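Local structure of separin (Saccharomyces cerevisiae, 5U1T) at residues N744-K748 with F794-Q798; L819-I823 with C835-L839. The protein cleaves the cohesin subunit SCC1 as a caspase-like cysteine protease at the onset of anaphase, triggering chromosome segregation, and is held inactive by securin through most of the cell cycle. All blocks are in the same frame, centred on the assembly; numbering follows the deposited sequence.

Contact 1: N744-K748 with F794-Q798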
loop_
_atom_site.group_PDB
_atom_site.type_symbol
_atom_site.label_atom_id
_atom_site.label_comp_id
_atom_site.label_asym_id
_atom_site.label_seq_id
_atom_site.Cartn_x
_atom_site.Cartn_y
_atom_site.Cartn_z
ATOM N N ASN A 744 3.461 -9.822 0.120
ATOM C CA ASN A 744 3.551 -9.354 1.492
ATOM C C ASN A 744 2.815 -10.274 2.461
ATOM O O ASN A 744 3.315 -10.566 3.545
ATOM C CB ASN A 744 2.996 -7.932 1.611
ATOM C CG ASN A 744 4.083 -6.885 1.688
ATOM O OD1 ASN A 744 5.259 -7.201 1.864
ATOM N ND2 ASN A 744 3.697 -5.621 1.565
ATOM N N GLU A 745 1.627 -10.727 2.078
ATOM C CA GLU A 745 0.869 -11.597 2.961
ATOM C C GLU A 745 1.403 -13.012 2.905
ATOM O O GLU A 745 1.307 -13.765 3.877
ATOM C CB GLU A 745 -0.610 -11.569 2.616
ATOM C CG GLU A 745 -1.282 -10.372 3.227
ATOM C CD GLU A 745 -1.746 -10.634 4.636
ATOM O OE1 GLU A 745 -1.473 -9.809 5.528
ATOM O OE2 GLU A 745 -2.408 -11.657 4.848
ATOM N N SER A 746 1.976 -13.363 1.764
ATOM C CA SER A 746 2.571 -14.668 1.609
ATOM C C SER A 746 3.789 -14.826 2.527
ATOM O O SER A 746 4.065 -15.919 3.032
ATOM C CB SER A 746 2.963 -14.906 0.165
ATOM O OG SER A 746 3.296 -16.266 -0.003
ATOM N N ALA A 747 4.502 -13.726 2.742
ATOM C CA ALA A 747 5.574 -13.704 3.723
ATOM C C ALA A 747 5.023 -14.018 5.122
ATOM O O ALA A 747 5.589 -14.844 5.844
ATOM C CB ALA A 747 6.290 -12.355 3.720
ATOM N N LYS A 748 3.919 -13.361 5.487
ATOM C CA LYS A 748 3.285 -13.519 6.790
ATOM C C LYS A 748 2.827 -14.965 7.004
ATOM O O LYS A 748 3.034 -15.541 8.075
ATOM C CB LYS A 748 2.105 -12.551 6.919
ATOM C CG LYS A 748 1.728 -12.147 8.338
ATOM C CD LYS A 748 0.462 -11.282 8.352
ATOM C CE LYS A 748 0.155 -10.741 9.746
ATOM N NZ LYS A 748 1.060 -9.620 10.107
ATOM N N PHE A 794 4.767 -2.172 5.559
ATOM C CA PHE A 794 4.446 -3.539 5.948
ATOM C C PHE A 794 5.644 -4.445 5.694
ATOM O O PHE A 794 6.034 -5.226 6.563
ATOM C CB PHE A 794 3.221 -4.042 5.175
ATOM C CG PHE A 794 2.872 -5.493 5.430
ATOM C CD1 PHE A 794 3.657 -6.531 4.913
ATOM C CD2 PHE A 794 1.732 -5.824 6.143
ATOM C CE1 PHE A 794 3.331 -7.864 5.138
ATOM C CE2 PHE A 794 1.389 -7.155 6.363
ATOM C CZ PHE A 794 2.192 -8.175 5.861
ATOM N N SER A 795 6.220 -4.351 4.498
ATOM C CA SER A 795 7.290 -5.259 4.148
ATOM C C SER A 795 8.548 -4.975 4.983
ATOM O O SER A 795 9.263 -5.903 5.303
ATOM C CB SER A 795 7.587 -5.203 2.651
ATOM O OG SER A 795 8.404 -4.104 2.363
ATOM N N PHE A 796 8.809 -3.736 5.387
ATOM C CA PHE A 796 9.865 -3.517 6.387
ATOM C C PHE A 796 9.542 -4.146 7.759
ATOM O O PHE A 796 10.359 -4.872 8.307
ATOM C CB PHE A 796 10.158 -2.028 6.569
ATOM C CG PHE A 796 11.121 -1.480 5.552
ATOM C CD1 PHE A 796 12.490 -1.713 5.679
ATOM C CD2 PHE A 796 10.658 -0.754 4.456
ATOM C CE1 PHE A 796 13.388 -1.225 4.738
ATOM C CE2 PHE A 796 11.543 -0.264 3.511
ATOM C CZ PHE A 796 12.915 -0.494 3.650
ATOM N N PHE A 797 8.363 -3.861 8.302
ATOM C CA PHE A 797 7.879 -4.547 9.486
ATOM C C PHE A 797 8.067 -6.078 9.358
ATOM O O PHE A 797 8.663 -6.719 10.221
ATOM C CB PHE A 797 6.400 -4.224 9.741
ATOM C CG PHE A 797 6.106 -2.757 9.945
ATOM C CD1 PHE A 797 7.120 -1.843 10.200
ATOM C CD2 PHE A 797 4.794 -2.288 9.881
ATOM C CE1 PHE A 797 6.824 -0.477 10.380
ATOM C CE2 PHE A 797 4.493 -0.940 10.063
ATOM C CZ PHE A 797 5.507 -0.032 10.321
ATOM N N GLN A 798 7.588 -6.653 8.266
ATOM C CA GLN A 798 7.661 -8.090 8.096
ATOM C C GLN A 798 9.102 -8.617 8.085
ATOM O O GLN A 798 9.402 -9.604 8.751
ATOM C CB GLN A 798 6.951 -8.513 6.811
ATOM C CG GLN A 798 6.417 -9.935 6.845
ATOM C CD GLN A 798 5.755 -10.263 8.179
ATOM O OE1 GLN A 798 4.696 -9.727 8.527
ATOM N NE2 GLN A 798 6.405 -11.128 8.954
#

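Contact 2: L819-I823 with C835-L839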
loop_
_atom_site.group_PDB
_atom_site.type_symbol
_atom_site.label_atom_id
_atom_site.label_comp_id
_atom_site.label_asym_id
_atom_site.label_seq_id
_atom_site.Cartn_x
_atom_site.Cartn_y
_atom_site.Cartn_z
ATOM N N LEU A 819 14.497 1.756 7.216
ATOM C CA LEU A 819 13.127 2.192 7.457
ATOM C C LEU A 819 13.126 3.553 8.120
ATOM O O LEU A 819 12.376 4.449 7.731
ATOM C CB LEU A 819 12.378 1.173 8.320
ATOM C CG LEU A 819 11.214 1.665 9.184
ATOM C CD1 LEU A 819 10.091 2.141 8.318
ATOM C CD2 LEU A 819 10.744 0.550 10.078
ATOM N N SER A 820 13.974 3.697 9.129
ATOM C CA SER A 820 14.064 4.927 9.896
ATOM C C SER A 820 14.308 6.120 8.968
ATOM O O SER A 820 13.654 7.167 9.074
ATOM C CB SER A 820 15.178 4.806 10.925
ATOM O OG SER A 820 15.074 5.801 11.919
ATOM N N ARG A 821 15.244 5.923 8.045
ATOM C CA ARG A 821 15.642 6.912 7.062
ATOM C C ARG A 821 14.443 7.410 6.258
ATOM O O ARG A 821 14.192 8.617 6.163
ATOM C CB ARG A 821 16.692 6.299 6.131
ATOM C CG ARG A 821 17.509 7.282 5.326
ATOM C CD ARG A 821 18.329 6.556 4.277
ATOM N NE ARG A 821 17.625 6.471 2.997
ATOM C CZ ARG A 821 17.722 5.441 2.161
ATOM N NH1 ARG A 821 18.487 4.405 2.489
ATOM N NH2 ARG A 821 17.053 5.434 1.009
ATOM N N ILE A 822 13.710 6.459 5.686
ATOM C CA ILE A 822 12.521 6.742 4.902
ATOM C C ILE A 822 11.467 7.522 5.710
ATOM O O ILE A 822 10.968 8.541 5.242
ATOM C CB ILE A 822 11.916 5.437 4.363
ATOM C CG1 ILE A 822 12.547 5.065 3.027
ATOM C CG2 ILE A 822 10.445 5.582 4.144
ATOM C CD1 ILE A 822 13.996 4.633 3.096
ATOM N N ILE A 823 11.119 7.039 6.884
ATOM C CA ILE A 823 10.136 7.689 7.718
ATOM C C ILE A 823 10.351 9.169 7.801
ATOM O O ILE A 823 9.445 9.949 7.665
ATOM C CB ILE A 823 10.293 7.225 9.152
ATOM C CG1 ILE A 823 9.907 5.781 9.284
ATOM C CG2 ILE A 823 9.423 8.044 10.072
ATOM C CD1 ILE A 823 10.140 5.277 10.674
ATOM N N CYS A 835 5.309 3.392 12.238
ATOM C CA CYS A 835 6.708 3.024 12.095
ATOM C C CYS A 835 7.483 3.326 13.374
ATOM O O CYS A 835 8.319 2.536 13.801
ATOM C CB CYS A 835 7.351 3.750 10.923
ATOM S SG CYS A 835 6.890 3.122 9.319
ATOM N N LEU A 836 7.205 4.473 13.981
ATOM C CA LEU A 836 7.868 4.817 15.227
ATOM C C LEU A 836 7.469 3.864 16.360
ATOM O O LEU A 836 8.275 3.604 17.256
ATOM C CB LEU A 836 7.562 6.260 15.622
ATOM C CG LEU A 836 8.318 7.309 14.802
ATOM C CD1 LEU A 836 7.870 8.721 15.178
ATOM C CD2 LEU A 836 9.816 7.127 14.976
ATOM N N HIS A 837 6.237 3.355 16.316
ATOM C CA HIS A 837 5.752 2.418 17.315
ATOM C C HIS A 837 6.489 1.113 17.170
ATOM O O HIS A 837 6.868 0.503 18.161
ATOM C CB HIS A 837 4.249 2.190 17.174
ATOM C CG HIS A 837 3.719 1.025 17.969
ATOM N ND1 HIS A 837 3.547 1.067 19.336
ATOM C CD2 HIS A 837 3.279 -0.192 17.574
ATOM C CE1 HIS A 837 3.036 -0.078 19.747
ATOM N NE2 HIS A 837 2.858 -0.858 18.695
ATOM N N PHE A 838 6.688 0.701 15.918
ATOM C CA PHE A 838 7.421 -0.513 15.599
ATOM C C PHE A 838 8.899 -0.406 15.972
ATOM O O PHE A 838 9.435 -1.290 16.628
ATOM C CB PHE A 838 7.291 -0.835 14.123
ATOM C CG PHE A 838 7.982 -2.087 13.728
ATOM C CD1 PHE A 838 7.340 -3.311 13.841
ATOM C CD2 PHE A 838 9.284 -2.053 13.254
ATOM C CE1 PHE A 838 7.975 -4.476 13.481
ATOM C CE2 PHE A 838 9.932 -3.215 12.897
ATOM C CZ PHE A 838 9.281 -4.427 13.004
ATOM N N LEU A 839 9.557 0.669 15.554
ATOM C CA LEU A 839 10.969 0.832 15.833
ATOM C C LEU A 839 11.200 0.863 17.344
ATOM O O LEU A 839 12.205 0.352 17.861
ATOM C CB LEU A 839 11.512 2.098 15.167
ATOM C CG LEU A 839 11.796 1.937 13.670
ATOM C CD1 LEU A 839 12.202 3.237 13.070
ATOM C CD2 LEU A 839 12.889 0.919 13.434
#

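Contact 1: N744-K748 with F794-Q798
The side-chain amide of N744 lies against the F794 ring, and its ND2 hydrogen-bonds to the backbone O of S791, one turn before S795. Helix 729-752 is thereby tied to helix 782-805 in a stack of successive alpha helices. The two run nearly parallel, at 20°, consistent with helices i and i+2 of an up-and-down array. Their local axes are 10.2 Å apart. Helix 756-775 comes between them in sequence and touches both, with A766 against N744 and Q767 against S795.

The N744 amide and the F794 side chain lie alongside each other but point opposite ways. The amide and ring planes differ by 40°, which is not a flat stack. CG of N744 is 3.3 Å from CD1 of F794. OD1 of N744 points on to S795, where it meets CB at 3.2 Å. The S795 hydroxyl does not bond across the contact; it turns back to the O of L792 in its own helix.

F794 reaches helix 729-752 because its CG stands anti to its own backbone N (chi1 175°). Its ring edge then faces the backbone of N744, with CE1 3.1 Å from N744 O. Within its own helix this carbonyl accepts a weak bond from K748 N. CD of K748 comes to the same edge, 4.3 Å from CZ of F794. E745 comes in obliquely, with OE1 4.0 Å from F794 CE2. The E745 side chain also packs on I691 and V693 of a loop.

Further along, the K748 chain passes across Q798, roughly perpendicular to it. K748 NZ is 4.0 Å from Q798 OE1, too long for a hydrogen bond. Beside them, the methyl CB of A747 meets CG of Q798 at 4.0 Å.

Contact 2: L819-I823 with C835-L839
A cysteine thiol sits among aliphatic side chains here: SG of C835 touches CD1 of L819 at 3.5 Å and CG1 of I823 at 4.0 Å. The two segments belong to an alpha-alpha hairpin, in which helix 809-825 turns back into helix 829-845. The helices are antiparallel with a clear tilt, 154° between their directions. Their local axes are 10.8 Å apart. No hydrogen bond crosses the contact, and apolar side chains carry it.

C835 turns its SG anti to the carbonyl carbon (chi1 -75°), and this brings the sulfur to the L819 methyl. The two methyls of L819 divide the work. CD1 takes the thiol. CD2 goes the other way along helix 829-845, to L839 and F838. L819 and L839 reach toward each other tip to tip, with CD2 of L819 4.0 Å from CG of L839. The same CD2 meets the F838 ring obliquely, 4.4 Å from its CD2. That ring also packs on I800 and K801 of helix 782-805 and stacks with F797.

L839 is also branched between partners. Its CD2 lies by the L819 methyl, while its CD1 meets the CD1 end of I823, again tip to tip. CD1 of I823 is modelled too close to CB of C835, so its exact position, and with it the spacing of this pair, is doubtful.

L836 adds a little cover at the I823 end, and also packs on K858, A859 and A862 of helix 849-863. The partly exposed S820 lies at the margin. Its CB and OG are each 4.0 Å from CD1 of L839.

In the fold
Both contacts are buried, with centres about 15 Å apart and away from the predicted active-site cysteine. They hold different pairs of helices, and helix 782-805 of contact 1 is followed in the chain by helix 809-825 of contact 2. Contact 1 uses an amide, a ring, a carboxylate oxygen and the methylenes of a lysine. Contact 2 is almost purely apolar and joins sequence neighbours. F796 and F797, which take no part in contact 1, bridge them: F796 packs on L819, and F797 touches C835. F796, R821 and I822 also pack on the chain of another protein.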